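Local atomic coordinates of ribosome-inactivating protein 3 (Zea mays, PDB entry 2PQG), a protein that belongs to the plant ribosome-inactivating protein family, in which a mixed beta sheet packs against a largely helical body. Residues Ile63-Arg68 and Val182-Gly187; Tyr73-Arg78 and His94-Asn99; Leu103-Arg108 and Ser175-Leu180; Lys137-Ala142 and Ala171-Lys176. All coordinates share one frame; numbering follows the deposited sequence.

Contact 1 (Ile63-Arg68 and Val182-Gly187); sequences ITLAIR and VMVCEG
Val-184 turns its two methyl groups toward two different side chains of the strand, and this fork organises the contact. CG1, anti to the backbone N (chi1 -177°), meets Ile-67 CD1 at 4.0 Å. The other branch, CG2, lies beside the backbone N and faces Leu-65, whose CD1 is 4.2 Å from it. Both strand residues turn CB toward the helix, and the outer torsion is extended in each (chi2 166° in Ile-67), which carries CD1 across. Ile-67 and Val-184 cross obliquely; CD1 is the isoleucine atom that makes the contacts. That same methyl also borders Cys-185, whose SG is 4.2 Å from Ile-67 CD1; the CB of Cys-185 points neither at the strand nor away from it, and SG lies beside the backbone N, anti to the carbonyl carbon. Ile-67 CD1 is thus flanked by a methyl and a thiol from consecutive helix residues.

The short axes of 63-68 and 182-187 run in nearly the same direction, 22° apart, and approach to 10.8 Å, a spacing bridged entirely by side chains. All four touching residues are buried. A wider pi-type turn spans 182-185, the stretch that presents Val-184 and Cys-185. Around this point strand 62-68 lies between strands 51-57 and 74-78: Leu-65 also packs on Leu-56 and Leu-74, and Cys-185 on Leu-74. The long helix 171-189 therefore covers this part of the sheet across adjacent strands, with Met-183 reaching Met-128 of helix 125-135.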
loop_
_atom_site.group_PDB
_atom_site.type_symbol
_atom_site.label_atom_id
_atom_site.label_comp_id
_atom_site.label_asym_id
_atom_site.label_seq_id
_atom_site.Cartn_x
_atom_site.Cartn_y
_atom_site.Cartn_z
ATOM N N ILE A 63 0.924 -13.760 -5.990
ATOM C CA ILE A 63 0.253 -12.690 -6.710
ATOM C C ILE A 63 1.274 -11.616 -7.047
ATOM O O ILE A 63 2.292 -11.467 -6.368
ATOM C CB ILE A 63 -0.891 -12.028 -5.895
ATOM C CG1 ILE A 63 -0.357 -11.433 -4.591
ATOM C CG2 ILE A 63 -1.982 -13.031 -5.635
ATOM C CD1 ILE A 63 -1.379 -10.582 -3.840
ATOM N N THR A 64 1.006 -10.869 -8.109
ATOM C CA THR A 64 1.900 -9.790 -8.501
ATOM C C THR A 64 1.167 -8.472 -8.262
ATOM O O THR A 64 -0.012 -8.341 -8.595
ATOM C CB THR A 64 2.285 -9.886 -9.988
ATOM O OG1 THR A 64 2.747 -11.211 -10.279
ATOM C CG2 THR A 64 3.388 -8.887 -10.313
ATOM N N LEU A 65 1.859 -7.502 -7.671
ATOM C CA LEU A 65 1.258 -6.194 -7.402
ATOM C C LEU A 65 1.731 -5.162 -8.428
ATOM O O LEU A 65 2.927 -5.031 -8.675
ATOM C CB LEU A 65 1.633 -5.714 -5.994
ATOM C CG LEU A 65 1.303 -6.579 -4.771
ATOM C CD1 LEU A 65 1.823 -5.877 -3.516
ATOM C CD2 LEU A 65 -0.196 -6.821 -4.673
ATOM N N ALA A 66 0.794 -4.439 -9.031
ATOM C CA ALA A 66 1.141 -3.413 -10.017
ATOM C C ALA A 66 1.211 -2.055 -9.321
ATOM O O ALA A 66 0.179 -1.467 -8.986
ATOM C CB ALA A 66 0.095 -3.372 -11.129
ATOM N N ILE A 67 2.424 -1.550 -9.121
ATOM C CA ILE A 67 2.612 -0.280 -8.433
ATOM C C ILE A 67 3.192 0.846 -9.288
ATOM O O ILE A 67 4.200 0.667 -9.961
ATOM C CB ILE A 67 3.527 -0.470 -7.205
ATOM C CG1 ILE A 67 2.872 -1.438 -6.219
ATOM C CG2 ILE A 67 3.805 0.861 -6.542
ATOM C CD1 ILE A 67 3.820 -1.959 -5.153
ATOM N N ARG A 68 2.551 2.011 -9.248
ATOM C CA ARG A 68 3.033 3.169 -9.999
ATOM C C ARG A 68 4.329 3.627 -9.354
ATOM O O ARG A 68 4.420 3.711 -8.134
ATOM C CB ARG A 68 2.047 4.337 -9.919
ATOM C CG ARG A 68 0.667 4.073 -10.457
ATOM C CD ARG A 68 -0.232 5.277 -10.200
ATOM N NE ARG A 68 0.280 6.506 -10.806
ATOM C CZ ARG A 68 -0.409 7.262 -11.656
ATOM N NH1 ARG A 68 -1.643 6.911 -12.002
ATOM N NH2 ARG A 68 0.134 8.365 -12.159
ATOM N N VAL A 182 -0.453 -1.043 3.062
ATOM C CA VAL A 182 0.330 -0.444 4.138
ATOM C C VAL A 182 1.716 -1.073 4.291
ATOM O O VAL A 182 2.701 -0.354 4.434
ATOM C CB VAL A 182 -0.418 -0.518 5.495
ATOM C CG1 VAL A 182 0.415 0.124 6.581
ATOM C CG2 VAL A 182 -1.751 0.195 5.397
ATOM N N MET A 183 1.795 -2.404 4.259
ATOM C CA MET A 183 3.082 -3.103 4.390
ATOM C C MET A 183 4.023 -2.859 3.209
ATOM O O MET A 183 5.232 -2.705 3.396
ATOM C CB MET A 183 2.880 -4.618 4.536
ATOM C CG MET A 183 2.337 -5.073 5.883
ATOM S SD MET A 183 2.250 -6.873 6.044
ATOM C CE MET A 183 0.645 -7.256 5.264
ATOM N N VAL A 184 3.485 -2.840 1.991
ATOM C CA VAL A 184 4.329 -2.622 0.822
ATOM C C VAL A 184 4.439 -1.157 0.361
ATOM O O VAL A 184 5.497 -0.543 0.510
ATOM C CB VAL A 184 3.872 -3.505 -0.350
ATOM C CG1 VAL A 184 4.790 -3.315 -1.531
ATOM C CG2 VAL A 184 3.874 -4.969 0.081
ATOM N N CYS A 185 3.369 -0.589 -0.187
ATOM C CA CYS A 185 3.423 0.793 -0.655
ATOM C C CYS A 185 3.861 1.758 0.415
ATOM O O CYS A 185 4.841 2.491 0.248
ATOM C CB CYS A 185 2.069 1.254 -1.151
ATOM S SG CYS A 185 1.452 0.306 -2.530
ATOM N N GLU A 186 3.112 1.771 1.510
ATOM C CA GLU A 186 3.406 2.667 2.619
ATOM C C GLU A 186 4.690 2.267 3.326
ATOM O O GLU A 186 5.334 3.096 3.966
ATOM C CB GLU A 186 2.221 2.707 3.591
ATOM C CG GLU A 186 0.933 3.148 2.910
ATOM C CD GLU A 186 0.935 4.614 2.472
ATOM O OE1 GLU A 186 2.026 5.191 2.312
ATOM O OE2 GLU A 186 -0.157 5.192 2.272
ATOM N N GLY A 187 5.064 0.997 3.208
ATOM C CA GLY A 187 6.301 0.553 3.815
ATOM C C GLY A 187 7.453 1.170 3.033
ATOM O O GLY A 187 8.487 1.529 3.605
#

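Contact 2 (Tyr73-Arg78 and His94-Asn99); sequences YLVGFR and HLLGDN
Leu-96 and Leu-95 lie over Val-75 and Gly-76 at a classic beta bulge in the strand. The evidence for the bulge is that Ala-66 of the neighbouring strand 62-68 pairs with both Val-75 N and Gly-76 O, and that Val-75 adopts a helical psi of -37°. Its consequence is that Val-75 and Gly-76 turn the same side to the loop instead of alternating.

From Leu-96, CB heads toward the strand and CG lies on the backbone N side, anti to the carbonyl carbon (chi1 -54°). Leu-96 CG comes within 4.3 Å of Val-75 CG1, and from there the branches part. CD2 rests against that same Val-75 CG1, at 4.1 Å, the two side chains sliding past each other in opposite directions; CD1 instead runs on to backbone carbon. Leu-95 comes from another quarter, crossing Val-75 at about a right angle and placing its CD1 4.1 Å from Val-75 CG1. One valine methyl is therefore shared by two leucines.

The backbone of the leucines is tied by Glu-86 of strand 84-86, whose OE2 accepts Leu-95 N and OE1 accepts Leu-96 N, anchoring the loop to the sheet that it covers. At the far branch, Leu-96 CD1 ends 3.9 Å from Gly-76 CA, directly over a residue with no side chain.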
loop_
_atom_site.group_PDB
_atom_site.type_symbol
_atom_site.label_atom_id
_atom_site.label_comp_id
_atom_site.label_asym_id
_atom_site.label_seq_id
_atom_site.Cartn_x
_atom_site.Cartn_y
_atom_site.Cartn_z
ATOM N N TYR A 73 2.023 3.840 -5.398
ATOM C CA TYR A 73 0.759 3.301 -4.936
ATOM C C TYR A 73 0.240 2.181 -5.809
ATOM O O TYR A 73 0.431 2.179 -7.021
ATOM C CB TYR A 73 -0.293 4.396 -4.847
ATOM C CG TYR A 73 -1.285 4.161 -3.731
ATOM C CD1 TYR A 73 -0.911 4.334 -2.400
ATOM C CD2 TYR A 73 -2.594 3.764 -4.004
ATOM C CE1 TYR A 73 -1.818 4.120 -1.365
ATOM C CE2 TYR A 73 -3.509 3.545 -2.977
ATOM C CZ TYR A 73 -3.116 3.728 -1.660
ATOM O OH TYR A 73 -4.026 3.540 -0.644
ATOM N N LEU A 74 -0.439 1.237 -5.170
ATOM C CA LEU A 74 -1.007 0.068 -5.839
ATOM C C LEU A 74 -2.150 0.403 -6.794
ATOM O O LEU A 74 -3.059 1.154 -6.440
ATOM C CB LEU A 74 -1.507 -0.912 -4.777
ATOM C CG LEU A 74 -2.103 -2.247 -5.195
ATOM C CD1 LEU A 74 -1.039 -3.114 -5.822
ATOM C CD2 LEU A 74 -2.667 -2.928 -3.969
ATOM N N VAL A 75 -2.111 -0.152 -8.000
ATOM C CA VAL A 75 -3.171 0.096 -8.972
ATOM C C VAL A 75 -4.009 -1.166 -9.125
ATOM O O VAL A 75 -5.228 -1.099 -9.287
ATOM C CB VAL A 75 -2.611 0.475 -10.355
ATOM C CG1 VAL A 75 -3.749 0.825 -11.299
ATOM C CG2 VAL A 75 -1.653 1.643 -10.224
ATOM N N GLY A 76 -3.348 -2.318 -9.067
ATOM C CA GLY A 76 -4.050 -3.581 -9.201
ATOM C C GLY A 76 -3.138 -4.753 -8.911
ATOM O O GLY A 76 -1.967 -4.568 -8.581
ATOM N N PHE A 77 -3.671 -5.961 -9.046
ATOM C CA PHE A 77 -2.895 -7.172 -8.800
ATOM C C PHE A 77 -3.291 -8.294 -9.766
ATOM O O PHE A 77 -4.425 -8.344 -10.253
ATOM C CB PHE A 77 -3.076 -7.623 -7.346
ATOM C CG PHE A 77 -4.451 -8.158 -7.033
ATOM C CD1 PHE A 77 -4.713 -9.523 -7.096
ATOM C CD2 PHE A 77 -5.477 -7.303 -6.645
ATOM C CE1 PHE A 77 -5.973 -10.027 -6.780
ATOM C CE2 PHE A 77 -6.743 -7.801 -6.328
ATOM C CZ PHE A 77 -6.987 -9.166 -6.393
ATOM N N ARG A 78 -2.345 -9.191 -10.032
ATOM C CA ARG A 78 -2.554 -10.307 -10.943
ATOM C C ARG A 78 -2.610 -11.656 -10.207
ATOM O O ARG A 78 -1.775 -11.946 -9.351
ATOM C CB ARG A 78 -1.424 -10.304 -11.979
ATOM C CG ARG A 78 -1.491 -11.399 -13.035
ATOM C CD ARG A 78 -0.246 -11.369 -13.928
ATOM N NE ARG A 78 -0.204 -12.503 -14.848
ATOM C CZ ARG A 78 0.019 -13.764 -14.481
ATOM N NH1 ARG A 78 0.231 -14.063 -13.203
ATOM N NH2 ARG A 78 0.007 -14.731 -15.391
ATOM N N HIS A 94 -9.184 2.199 -17.418
ATOM C CA HIS A 94 -8.157 1.257 -17.005
ATOM C C HIS A 94 -6.744 1.729 -17.290
ATOM O O HIS A 94 -6.459 2.236 -18.377
ATOM C CB HIS A 94 -8.347 -0.094 -17.700
ATOM C CG HIS A 94 -9.317 -1.014 -17.026
ATOM N ND1 HIS A 94 -10.538 -1.351 -17.573
ATOM C CD2 HIS A 94 -9.241 -1.670 -15.846
ATOM C CE1 HIS A 94 -11.173 -2.172 -16.755
ATOM N NE2 HIS A 94 -10.407 -2.381 -15.699
ATOM N N LEU A 95 -5.867 1.597 -16.298
ATOM C CA LEU A 95 -4.460 1.934 -16.488
ATOM C C LEU A 95 -3.783 0.590 -16.842
ATOM O O LEU A 95 -2.812 0.553 -17.603
ATOM C CB LEU A 95 -3.817 2.501 -15.212
ATOM C CG LEU A 95 -4.386 3.840 -14.747
ATOM C CD1 LEU A 95 -3.689 4.266 -13.474
ATOM C CD2 LEU A 95 -4.208 4.892 -15.836
ATOM N N LEU A 96 -4.292 -0.517 -16.295
ATOM C CA LEU A 96 -3.737 -1.840 -16.576
ATOM C C LEU A 96 -4.197 -2.352 -17.942
ATOM O O LEU A 96 -5.298 -2.036 -18.411
ATOM C CB LEU A 96 -4.174 -2.841 -15.505
ATOM C CG LEU A 96 -3.891 -2.450 -14.048
ATOM C CD1 LEU A 96 -4.269 -3.606 -13.111
ATOM C CD2 LEU A 96 -2.416 -2.098 -13.888
ATOM N N GLY A 97 -3.334 -3.125 -18.589
ATOM C CA GLY A 97 -3.673 -3.724 -19.867
ATOM C C GLY A 97 -3.939 -5.196 -19.573
ATOM O O GLY A 97 -4.017 -5.592 -18.406
ATOM N N ASP A 98 -4.087 -6.012 -20.611
ATOM C CA ASP A 98 -4.322 -7.454 -20.457
ATOM C C ASP A 98 -5.682 -7.863 -19.927
ATOM O O ASP A 98 -5.763 -8.775 -19.110
ATOM C CB ASP A 98 -3.248 -8.097 -19.565
ATOM C CG ASP A 98 -1.917 -8.286 -20.282
ATOM O OD1 ASP A 98 -1.841 -8.002 -21.497
ATOM O OD2 ASP A 98 -0.949 -8.729 -19.624
ATOM N N ASN A 99 -6.745 -7.200 -20.377
ATOM C CA ASN A 99 -8.109 -7.548 -19.951
ATOM C C ASN A 99 -8.344 -7.419 -18.453
ATOM O O ASN A 99 -8.838 -8.350 -17.815
ATOM C CB ASN A 99 -8.438 -8.990 -20.376
ATOM C CG ASN A 99 -8.717 -9.116 -21.861
ATOM O OD1 ASN A 99 -8.452 -10.155 -22.461
ATOM N ND2 ASN A 99 -9.271 -8.060 -22.458
#

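Contact 3 (Leu103-Arg108 and Ser175-Leu180); sequences LGFGGR and SKLVKL
The Phe-105 ring turns an edge, not a face, to the helix: Leu-177 CD1 lies close to the ring plane, 4.1 Å from Phe-105 CE1 and nearly as close to CZ. One face of the ring is occupied from within its own loop. Leu-103 CB stands 3.7 Å above that plane, displaced toward the rim, so the leucine leans over the ring's border and not its centre. Nearer the N-terminal end of the same helix, Thr-173 and Lys-174 also touch the ring.

Leu-103 reaches Leu-177 directly as well. The two leucines extend toward each other, tip to tip, and their CD1 atoms meet at 3.7 Å. Leu-177 CD1 thus sits where a methyl and an aromatic edge converge. Phe-105 gets there by taking the crowded position, its ring lying between the backbone N and the carbonyl carbon (chi1 49°).

Between Leu-103 and Phe-105 the chain forms a G1 beta bulge: Gly-104 and Phe-105 both face Gly-88, and Gly-104 has a positive phi of 99°. After the bulge the loop runs on to helix 109-112, with Gly-107 O taking a hydrogen bond from Tyr-73 OH.

Everything that meets between 103-108 and 175-180 is carbon. Close packing, without directional bonds, therefore joins the two segments, and the methyl meets the ring's C-H rim, which gives no evidence for a CH-pi interaction between Leu-177 and Phe-105.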
loop_
_atom_site.group_PDB
_atom_site.type_symbol
_atom_site.label_atom_id
_atom_site.label_comp_id
_atom_site.label_asym_id
_atom_site.label_seq_id
_atom_site.Cartn_x
_atom_site.Cartn_y
_atom_site.Cartn_z
ATOM N N LEU A 103 -12.389 -3.985 -9.647
ATOM C CA LEU A 103 -12.670 -4.531 -8.327
ATOM C C LEU A 103 -14.028 -4.001 -7.851
ATOM O O LEU A 103 -14.706 -4.629 -7.039
ATOM C CB LEU A 103 -11.557 -4.143 -7.338
ATOM C CG LEU A 103 -10.297 -5.035 -7.328
ATOM C CD1 LEU A 103 -9.153 -4.412 -6.511
ATOM C CD2 LEU A 103 -10.673 -6.396 -6.754
ATOM N N GLY A 104 -14.434 -2.850 -8.381
ATOM C CA GLY A 104 -15.709 -2.275 -7.990
ATOM C C GLY A 104 -15.563 -1.177 -6.951
ATOM O O GLY A 104 -16.486 -0.393 -6.726
ATOM N N PHE A 105 -14.401 -1.123 -6.311
ATOM C CA PHE A 105 -14.129 -0.109 -5.302
ATOM C C PHE A 105 -12.768 0.510 -5.598
ATOM O O PHE A 105 -11.986 -0.059 -6.361
ATOM C CB PHE A 105 -14.168 -0.733 -3.902
ATOM C CG PHE A 105 -13.356 -1.990 -3.764
ATOM C CD1 PHE A 105 -12.050 -1.939 -3.295
ATOM C CD2 PHE A 105 -13.904 -3.226 -4.087
ATOM C CE1 PHE A 105 -11.302 -3.102 -3.141
ATOM C CE2 PHE A 105 -13.165 -4.401 -3.940
ATOM C CZ PHE A 105 -11.862 -4.339 -3.466
ATOM N N GLY A 106 -12.492 1.676 -5.021
ATOM C CA GLY A 106 -11.221 2.334 -5.272
ATOM C C GLY A 106 -10.133 1.992 -4.268
ATOM O O GLY A 106 -10.366 1.259 -3.308
ATOM N N GLY A 107 -8.944 2.546 -4.481
ATOM C CA GLY A 107 -7.821 2.284 -3.599
ATOM C C GLY A 107 -7.627 3.209 -2.407
ATOM O O GLY A 107 -6.696 3.014 -1.627
ATOM N N ARG A 108 -8.528 4.228 -2.288
ATOM C CA ARG A 108 -8.474 5.139 -1.150
ATOM C C ARG A 108 -8.704 4.398 0.162
ATOM O O ARG A 108 -9.433 3.407 0.207
ATOM C CB ARG A 108 -9.506 6.258 -1.311
ATOM C CG ARG A 108 -8.954 7.525 -1.941
ATOM C CD ARG A 108 -9.801 7.968 -3.123
ATOM N NE ARG A 108 -9.221 7.548 -4.397
ATOM C CZ ARG A 108 -9.042 8.354 -5.437
ATOM N NH1 ARG A 108 -9.394 9.630 -5.359
ATOM N NH2 ARG A 108 -8.508 7.887 -6.558
ATOM N N SER A 175 -10.056 -6.072 2.890
ATOM C CA SER A 175 -9.263 -6.285 4.087
ATOM C C SER A 175 -7.852 -6.755 3.775
ATOM O O SER A 175 -6.888 -6.227 4.321
ATOM C CB SER A 175 -9.970 -7.296 4.985
ATOM O OG SER A 175 -9.175 -7.613 6.105
ATOM N N LYS A 176 -7.740 -7.749 2.900
ATOM C CA LYS A 176 -6.445 -8.294 2.509
ATOM C C LYS A 176 -5.650 -7.264 1.698
ATOM O O LYS A 176 -4.423 -7.153 1.830
ATOM C CB LYS A 176 -6.656 -9.569 1.699
ATOM C CG LYS A 176 -7.350 -10.677 2.507
ATOM C CD LYS A 176 -6.489 -11.059 3.708
ATOM C CE LYS A 176 -7.083 -12.175 4.553
ATOM N NZ LYS A 176 -8.069 -11.654 5.526
ATOM N N LEU A 177 -6.354 -6.492 0.876
ATOM C CA LEU A 177 -5.699 -5.481 0.064
ATOM C C LEU A 177 -5.106 -4.336 0.869
ATOM O O LEU A 177 -3.999 -3.892 0.576
ATOM C CB LEU A 177 -6.665 -4.933 -0.992
ATOM C CG LEU A 177 -6.785 -5.808 -2.248
ATOM C CD1 LEU A 177 -7.775 -5.207 -3.225
ATOM C CD2 LEU A 177 -5.409 -5.946 -2.900
ATOM N N VAL A 178 -5.817 -3.867 1.892
ATOM C CA VAL A 178 -5.304 -2.759 2.696
ATOM C C VAL A 178 -4.171 -3.181 3.638
ATOM O O VAL A 178 -3.538 -2.341 4.267
ATOM C CB VAL A 178 -6.437 -2.072 3.506
ATOM C CG1 VAL A 178 -6.821 -2.929 4.695
ATOM C CG2 VAL A 178 -6.005 -0.666 3.919
ATOM N N LYS A 179 -3.913 -4.478 3.740
ATOM C CA LYS A 179 -2.824 -4.945 4.586
ATOM C C LYS A 179 -1.542 -4.856 3.761
ATOM O O LYS A 179 -0.466 -4.535 4.287
ATOM C CB LYS A 179 -3.052 -6.391 5.021
ATOM C CG LYS A 179 -4.198 -6.582 5.987
ATOM C CD LYS A 179 -4.354 -8.045 6.351
ATOM C CE LYS A 179 -5.396 -8.228 7.437
ATOM N NZ LYS A 179 -5.095 -7.371 8.610
ATOM N N LEU A 180 -1.667 -5.135 2.462
ATOM C CA LEU A 180 -0.524 -5.093 1.551
ATOM C C LEU A 180 -0.199 -3.658 1.155
ATOM O O LEU A 180 0.958 -3.321 0.923
ATOM C CB LEU A 180 -0.809 -5.926 0.298
ATOM C CG LEU A 180 -1.125 -7.407 0.535
ATOM C CD1 LEU A 180 -1.446 -8.072 -0.799
ATOM C CD2 LEU A 180 0.048 -8.101 1.229
#

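Contact 4 (Lys137-Ala142 and Ala171-Lys176); sequences KKKKMA and ADTKSK
Thr-173, in the first turn of helix 171-189, takes the approach of Lys-138 and Lys-139 from the loop. Reading along the helix, Ala-171 supplies its carbonyl O to Ser-175 N at 3.0 Å, direct evidence of regular winding from the start. Asp-172 next forms a long salt bridge, OD1 to Lys-176 NZ at 3.6 Å, one turn on.

At Thr-173, OG1 lies beside the backbone N (chi1 -66°), which leaves CG2 anti to that N. Lys-138 crosses this side chain at about a right angle, bringing its CD to 3.6 Å from Thr-173 OG1; the aliphatic portion of the lysine does the touching. Its NZ bends back to a weak bond with Lys-139 O and makes a cation-pi contact with Trp-85. Lys-139 slides past the threonine in the opposite direction, and its NZ gives a hydrogen bond to a water at 2.9 Å. That water also accepts a weak one from Thr-173 N. Lys-174 then turns off to a salt bridge with Asp-168.

The water bridge is therefore only as firm as its weak leg to Thr-173 N; Asp-172 OD2, 5.9 Å from Lys-139 NZ, may add some long-range attraction.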
loop_
_atom_site.group_PDB
_atom_site.type_symbol
_atom_site.label_atom_id
_atom_site.label_comp_id
_atom_site.label_asym_id
_atom_site.label_seq_id
_atom_site.Cartn_x
_atom_site.Cartn_y
_atom_site.Cartn_z
ATOM N N LYS A 137 -6.848 -16.209 -4.992
ATOM C CA LYS A 137 -8.103 -16.849 -5.369
ATOM C C LYS A 137 -9.218 -15.852 -5.646
ATOM O O LYS A 137 -10.375 -16.265 -5.732
ATOM C CB LYS A 137 -8.604 -17.782 -4.270
ATOM C CG LYS A 137 -7.536 -18.525 -3.538
ATOM C CD LYS A 137 -8.140 -19.694 -2.801
ATOM C CE LYS A 137 -7.056 -20.546 -2.175
ATOM N NZ LYS A 137 -7.419 -21.989 -2.221
ATOM N N LYS A 138 -8.900 -14.561 -5.777
ATOM C CA LYS A 138 -9.952 -13.582 -6.038
ATOM C C LYS A 138 -10.903 -14.168 -7.055
ATOM O O LYS A 138 -10.522 -14.549 -8.161
ATOM C CB LYS A 138 -9.413 -12.259 -6.575
ATOM C CG LYS A 138 -10.530 -11.279 -6.929
ATOM C CD LYS A 138 -11.001 -10.483 -5.732
ATOM C CE LYS A 138 -12.469 -10.117 -5.866
ATOM N NZ LYS A 138 -12.815 -9.603 -7.216
ATOM N N LYS A 139 -12.157 -14.230 -6.648
ATOM C CA LYS A 139 -13.228 -14.797 -7.443
ATOM C C LYS A 139 -14.046 -13.688 -8.050
ATOM O O LYS A 139 -14.035 -12.557 -7.575
ATOM C CB LYS A 139 -14.130 -15.622 -6.528
ATOM C CG LYS A 139 -14.764 -14.790 -5.382
ATOM C CD LYS A 139 -13.705 -14.078 -4.522
ATOM C CE LYS A 139 -14.234 -13.687 -3.175
ATOM N NZ LYS A 139 -14.781 -12.304 -3.120
ATOM N N LYS A 140 -14.788 -14.009 -9.089
ATOM C CA LYS A 140 -15.654 -13.023 -9.736
ATOM C C LYS A 140 -17.010 -13.027 -9.063
ATOM O O LYS A 140 -17.807 -12.083 -9.171
ATOM C CB LYS A 140 -15.909 -13.416 -11.179
ATOM C CG LYS A 140 -15.285 -14.762 -11.621
ATOM C CD LYS A 140 -15.068 -14.809 -13.131
ATOM C CE LYS A 140 -16.386 -14.829 -13.888
ATOM N NZ LYS A 140 -16.201 -14.528 -15.332
ATOM N N MET A 141 -17.285 -14.113 -8.348
ATOM C CA MET A 141 -18.654 -14.475 -8.002
ATOM C C MET A 141 -18.903 -14.325 -6.505
ATOM O O MET A 141 -18.004 -14.540 -5.692
ATOM C CB MET A 141 -18.958 -15.908 -8.444
ATOM C CG MET A 141 -19.602 -16.011 -9.817
ATOM S SD MET A 141 -20.978 -14.866 -10.027
ATOM C CE MET A 141 -20.161 -13.298 -9.744
ATOM N N ALA A 142 -20.128 -13.956 -6.148
ATOM C CA ALA A 142 -20.865 -14.656 -5.102
ATOM C C ALA A 142 -22.338 -14.802 -5.468
ATOM O O ALA A 142 -23.189 -14.075 -4.956
ATOM C CB ALA A 142 -20.715 -13.932 -3.772
ATOM N N ALA A 171 -15.674 -7.565 1.329
ATOM C CA ALA A 171 -15.171 -7.038 2.588
ATOM C C ALA A 171 -13.830 -7.728 2.812
ATOM O O ALA A 171 -12.843 -7.088 3.178
ATOM C CB ALA A 171 -16.135 -7.370 3.741
ATOM N N ASP A 172 -13.806 -9.040 2.568
ATOM C CA ASP A 172 -12.597 -9.841 2.745
ATOM C C ASP A 172 -11.449 -9.358 1.864
ATOM O O ASP A 172 -10.319 -9.221 2.332
ATOM C CB ASP A 172 -12.891 -11.316 2.456
ATOM C CG ASP A 172 -11.675 -12.197 2.640
ATOM O OD1 ASP A 172 -11.106 -12.210 3.756
ATOM O OD2 ASP A 172 -11.292 -12.875 1.661
ATOM N N THR A 173 -11.742 -9.107 0.593
ATOM C CA THR A 173 -10.740 -8.619 -0.335
ATOM C C THR A 173 -10.249 -7.233 0.107
ATOM O O THR A 173 -9.048 -6.989 0.173
ATOM C CB THR A 173 -11.309 -8.528 -1.765
ATOM O OG1 THR A 173 -11.605 -9.842 -2.246
ATOM C CG2 THR A 173 -10.316 -7.875 -2.700
ATOM N N LYS A 174 -11.167 -6.322 0.411
ATOM C CA LYS A 174 -10.749 -4.993 0.849
ATOM C C LYS A 174 -9.801 -5.093 2.033
ATOM O O LYS A 174 -8.870 -4.304 2.171
ATOM C CB LYS A 174 -11.950 -4.149 1.273
ATOM C CG LYS A 174 -12.876 -3.774 0.157
ATOM C CD LYS A 174 -13.874 -2.760 0.654
ATOM C CE LYS A 174 -15.053 -2.664 -0.272
ATOM N NZ LYS A 174 -16.203 -2.074 0.453
ATOM N N SER A 175 -10.056 -6.072 2.890
ATOM C CA SER A 175 -9.263 -6.285 4.087
ATOM C C SER A 175 -7.852 -6.755 3.775
ATOM O O SER A 175 -6.888 -6.227 4.321
ATOM C CB SER A 175 -9.970 -7.296 4.985
ATOM O OG SER A 175 -9.175 -7.613 6.105
ATOM N N LYS A 176 -7.740 -7.749 2.900
ATOM C CA LYS A 176 -6.445 -8.294 2.509
ATOM C C LYS A 176 -5.650 -7.264 1.698
ATOM O O LYS A 176 -4.423 -7.153 1.830
ATOM C CB LYS A 176 -6.656 -9.569 1.699
ATOM C CG LYS A 176 -7.350 -10.677 2.507
ATOM C CD LYS A 176 -6.489 -11.059 3.708
ATOM C CE LYS A 176 -7.083 -12.175 4.553
ATOM N NZ LYS A 176 -8.069 -11.654 5.526
HETATM O O HOH W 1 -14.452 -10.925 -0.572
#

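Overall arrangement
Contacts 1, 3 and 2 are buried, with centres about 5, 9 and 14 Å from the centre of the chain; contact 4, about 17 Å out, is partly buried. Contacts 1, 3 and 4 all use helix 171-189, at successively earlier positions, while contact 2 lies on the sheet, joined to contact 1 through paired strands 62-68 and 74-78. Phe-77 links three of them: its ring packs on Leu-103 and Leu-177 of contact 3 and on Lys-138 of contact 4. Chemistry follows place. The first three contacts join their segments through apolar groups, whereas partly buried contact 4 relies on lysine chains and a water.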